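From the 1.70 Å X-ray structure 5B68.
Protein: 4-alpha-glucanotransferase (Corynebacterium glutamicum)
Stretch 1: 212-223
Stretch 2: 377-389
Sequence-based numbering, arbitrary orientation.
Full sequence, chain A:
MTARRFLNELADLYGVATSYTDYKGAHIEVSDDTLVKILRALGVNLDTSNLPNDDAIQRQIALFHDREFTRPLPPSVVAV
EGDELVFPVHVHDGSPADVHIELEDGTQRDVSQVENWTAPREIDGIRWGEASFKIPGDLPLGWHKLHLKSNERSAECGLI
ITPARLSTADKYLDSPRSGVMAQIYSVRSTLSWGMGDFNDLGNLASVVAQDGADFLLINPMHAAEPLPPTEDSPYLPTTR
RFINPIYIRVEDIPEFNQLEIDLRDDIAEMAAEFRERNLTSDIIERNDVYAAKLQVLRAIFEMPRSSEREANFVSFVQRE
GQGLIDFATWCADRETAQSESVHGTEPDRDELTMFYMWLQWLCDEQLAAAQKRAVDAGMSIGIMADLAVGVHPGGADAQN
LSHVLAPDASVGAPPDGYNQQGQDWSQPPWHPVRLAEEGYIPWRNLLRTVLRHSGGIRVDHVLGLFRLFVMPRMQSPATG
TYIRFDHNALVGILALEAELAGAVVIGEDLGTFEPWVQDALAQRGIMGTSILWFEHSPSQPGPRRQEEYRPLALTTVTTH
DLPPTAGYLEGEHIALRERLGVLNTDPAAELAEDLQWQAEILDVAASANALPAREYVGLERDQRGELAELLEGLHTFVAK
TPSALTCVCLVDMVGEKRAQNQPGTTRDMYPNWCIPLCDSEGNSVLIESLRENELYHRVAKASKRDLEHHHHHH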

# COMPACT_ATOMS: atom_id res chain seq x y z
N GLY A 212 17.21 2.15 19.90
CA GLY A 212 16.33 3.29 19.91
C GLY A 212 15.18 3.31 18.91
O GLY A 212 14.41 4.19 18.96
N ALA A 213 15.16 2.40 17.93
CA ALA A 213 14.13 2.42 16.94
C ALA A 213 12.77 2.15 17.57
O ALA A 213 12.65 1.21 18.35
N ASP A 214 11.76 2.93 17.18
CA ASP A 214 10.37 2.72 17.64
C ASP A 214 9.46 2.03 16.59
O ASP A 214 8.33 1.61 16.96
N PHE A 215 9.94 1.89 15.37
CA PHE A 215 9.23 1.11 14.38
C PHE A 215 10.18 0.43 13.43
O PHE A 215 11.30 0.85 13.29
N LEU A 216 9.70 -0.62 12.78
CA LEU A 216 10.39 -1.25 11.69
C LEU A 216 9.45 -1.26 10.47
O LEU A 216 8.47 -2.00 10.43
N LEU A 217 9.74 -0.36 9.54
CA LEU A 217 8.96 -0.24 8.28
C LEU A 217 9.49 -1.26 7.35
O LEU A 217 10.71 -1.34 7.11
N ILE A 218 8.59 -2.01 6.75
CA ILE A 218 8.91 -3.02 5.80
C ILE A 218 8.19 -2.86 4.44
O ILE A 218 7.34 -1.99 4.23
N ASN A 219 8.64 -3.66 3.49
CA ASN A 219 7.95 -3.78 2.21
C ASN A 219 6.57 -4.38 2.38
O ASN A 219 6.31 -5.05 3.37
N PRO A 220 5.70 -4.19 1.34
CA PRO A 220 4.43 -4.87 1.34
C PRO A 220 4.66 -6.37 1.45
O PRO A 220 5.62 -6.93 0.88
N MET A 221 3.74 -7.02 2.15
CA MET A 221 3.81 -8.47 2.37
C MET A 221 2.59 -9.25 1.82
O MET A 221 2.26 -10.38 2.26
N HIS A 222 1.93 -8.62 0.88
CA HIS A 222 0.72 -9.15 0.28
C HIS A 222 1.02 -10.43 -0.53
O HIS A 222 2.07 -10.59 -1.16
N ALA A 223 0.06 -11.33 -0.54
CA ALA A 223 0.24 -12.59 -1.23
C ALA A 223 0.39 -12.39 -2.73
O ALA A 223 -0.24 -11.53 -3.31
N ALA A 377 10.20 -5.65 22.89
CA ALA A 377 11.51 -5.06 22.84
C ALA A 377 11.55 -3.57 23.09
O ALA A 377 12.64 -3.00 23.10
N GLY A 378 10.42 -2.93 23.26
CA GLY A 378 10.31 -1.51 23.56
C GLY A 378 9.78 -0.60 22.47
O GLY A 378 9.66 0.62 22.67
N MET A 379 9.47 -1.13 21.29
CA MET A 379 8.96 -0.27 20.25
C MET A 379 7.57 0.28 20.59
O MET A 379 6.68 -0.46 20.92
N SER A 380 7.42 1.59 20.48
CA SER A 380 6.14 2.27 20.63
C SER A 380 5.14 1.97 19.51
O SER A 380 3.94 1.95 19.73
N ILE A 381 5.66 1.83 18.30
CA ILE A 381 4.85 1.52 17.14
C ILE A 381 4.94 0.05 16.74
O ILE A 381 3.94 -0.60 16.65
N GLY A 382 6.14 -0.46 16.59
CA GLY A 382 6.29 -1.82 16.10
C GLY A 382 6.47 -1.92 14.60
O GLY A 382 7.07 -1.08 13.99
N ILE A 383 5.99 -3.00 14.02
CA ILE A 383 6.04 -3.16 12.59
C ILE A 383 5.17 -2.09 11.96
O ILE A 383 4.05 -1.89 12.38
N MET A 384 5.68 -1.46 10.92
CA MET A 384 4.89 -0.58 10.10
C MET A 384 4.80 -1.24 8.73
O MET A 384 5.77 -1.45 8.06
N ALA A 385 3.59 -1.58 8.35
CA ALA A 385 3.31 -2.22 7.10
C ALA A 385 3.24 -1.20 5.95
O ALA A 385 3.10 0.03 6.15
N ASP A 386 3.42 -1.69 4.73
CA ASP A 386 3.34 -0.87 3.51
C ASP A 386 2.22 -1.46 2.63
O ASP A 386 2.21 -2.65 2.42
N LEU A 387 1.35 -0.59 2.10
CA LEU A 387 0.18 -1.00 1.26
C LEU A 387 0.49 -0.63 -0.15
O LEU A 387 0.62 0.55 -0.48
N ALA A 388 0.64 -1.63 -1.02
CA ALA A 388 0.78 -1.42 -2.40
C ALA A 388 -0.48 -0.67 -2.97
O ALA A 388 -1.55 -0.74 -2.36
N VAL A 389 -0.34 -0.02 -4.11
CA VAL A 389 -1.44 0.72 -4.74
C VAL A 389 -2.52 -0.20 -5.33
O VAL A 389 -3.68 0.18 -5.46

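What fills the apolar centre of the contact? Two parallel strands lie side by side, with F215, L216 and L217 paired to G382, I383 and M384, and M384 supplies much of the packing. Its side chain runs t, t, m, so that the last turn lays CE over one face of the F215 ring, 4.2 Å from M384 CE to the centroid of F215. F215 is p, and its CB meets I381 CG2 at 3.8 Å. On the same side of the sheet, L217 (t, p) brings CD1 to 3.6 Å from M384 CG.

What packs on the other face? L216 (t, p) and I383 (m, m) project there together, and L216 CD2 lies 4.2 Å from I383 CD1. I218, p and t, adds its CD1 at 4.0 Å from I383 CG2. Toward the start of the strands the extended M379 side chain (m, t, t) carries CE to 3.9 Å from A213 CB and 4.3 Å from L216 CB.

How is the end near D214 held? The backbone O of D214 accepts from both I381 N and G382 N, each at 3.0 Å. Its m side chain bends closer than its CA-to-CB bond alone would bring it, and D214 OD1 accepts from S380 N at 3.0 Å.

How do polar groups and water close the far end? D386 points toward the first stretch with chi1 t, where regular pairing gives way to water. Water 1 donates to I218 O (2.8 Å) and D386 OD2 (2.7 Å); water 2 links N219 O to D386 N, and water 3 links M221 N to D386 O. Beyond them H222, m, also points inward: its NE2 accepts from A388 N at 3.2 Å, near the ring plane, while H222 CD2 sits 3.6 Å from A388 CB.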

# COMPACT_ATOMS: atom_id res chain seq x y z
CB ALA A 213 14.43 1.35 15.88
CB ASP A 214 9.75 4.02 18.13
CG ASP A 214 10.02 4.26 19.62
OD1 ASP A 214 9.83 3.30 20.39
OD2 ASP A 214 10.51 5.37 19.99
CB PHE A 215 8.23 1.98 13.63
CG PHE A 215 8.86 3.07 12.83
CD1 PHE A 215 9.24 2.84 11.54
CD2 PHE A 215 9.02 4.32 13.35
CE1 PHE A 215 9.81 3.83 10.79
CE2 PHE A 215 9.59 5.32 12.60
CZ PHE A 215 9.98 5.08 11.33
CB LEU A 216 10.80 -2.67 12.05
CG LEU A 216 11.53 -3.41 10.96
CD1 LEU A 216 12.90 -2.81 10.69
CD2 LEU A 216 11.63 -4.86 11.36
CB LEU A 217 9.09 1.18 7.70
CG LEU A 217 8.63 1.50 6.30
CD1 LEU A 217 7.12 1.24 6.18
CD2 LEU A 217 8.84 2.93 5.92
CB ILE A 218 8.72 -4.44 6.37
CG1 ILE A 218 7.24 -4.68 6.73
CG2 ILE A 218 9.62 -4.63 7.59
CD1 ILE A 218 6.90 -6.09 7.10
CB ASN A 219 8.74 -4.68 1.25
CG ASN A 219 9.05 -6.04 1.86
OD1 ASN A 219 8.37 -7.08 1.60
ND2 ASN A 219 10.01 -6.07 2.70
CB PRO A 220 3.83 -4.50 -0.05
CG PRO A 220 4.51 -3.22 -0.48
CD PRO A 220 5.88 -3.35 0.15
CB MET A 221 3.88 -8.68 3.87
CG MET A 221 5.01 -7.91 4.57
SD MET A 221 6.59 -8.70 4.20
CE MET A 221 6.49 -10.03 5.39
CB HIS A 222 0.10 -8.17 -0.70
CG HIS A 222 -0.02 -6.76 -0.26
ND1 HIS A 222 -0.79 -6.39 0.82
CD2 HIS A 222 0.45 -5.61 -0.80
CE1 HIS A 222 -0.76 -5.07 0.94
NE2 HIS A 222 0.03 -4.59 0.00
CB ALA A 223 -0.93 -13.52 -0.95
CB ALA A 377 12.16 -5.38 21.53
CB MET A 379 8.89 -1.01 18.92
CG MET A 379 10.22 -1.39 18.33
SD MET A 379 10.11 -1.75 16.57
CE MET A 379 11.80 -1.50 16.06
CB SER A 380 6.33 3.77 20.85
OG SER A 380 6.62 4.44 19.66
CB ILE A 381 5.27 2.40 15.96
CG1 ILE A 381 4.95 3.85 16.28
CG2 ILE A 381 4.61 1.99 14.67
CD1 ILE A 381 5.77 4.83 15.49
CB ILE A 383 5.54 -4.54 12.16
CG1 ILE A 383 6.28 -5.64 12.92
CG2 ILE A 383 5.69 -4.70 10.66
CD1 ILE A 383 7.77 -5.46 12.95
CB MET A 384 5.51 0.82 10.07
CG MET A 384 4.95 1.78 9.06
SD MET A 384 5.84 3.35 9.10
CE MET A 384 5.46 3.81 10.78
CB ALA A 385 1.99 -3.00 7.27
CB ASP A 386 4.68 -0.91 2.77
CG ASP A 386 4.80 0.08 1.60
OD1 ASP A 386 3.84 0.65 1.07
OD2 ASP A 386 5.90 0.22 1.12
CB LEU A 387 -1.05 -0.27 1.74
CG LEU A 387 -2.39 -0.49 0.98
CD1 LEU A 387 -2.77 -1.97 0.95
CD2 LEU A 387 -3.44 0.39 1.64
CB ALA A 388 0.96 -2.79 -3.05
CB VAL A 389 -1.00 1.61 -5.96
CG1 VAL A 389 -2.08 2.66 -6.16
CG2 VAL A 389 0.29 2.28 -5.71
O HOH W 1 8.05 0.22 2.68
O HOH W 2 4.03 -4.68 5.03
O HOH W 3 1.76 -5.28 3.40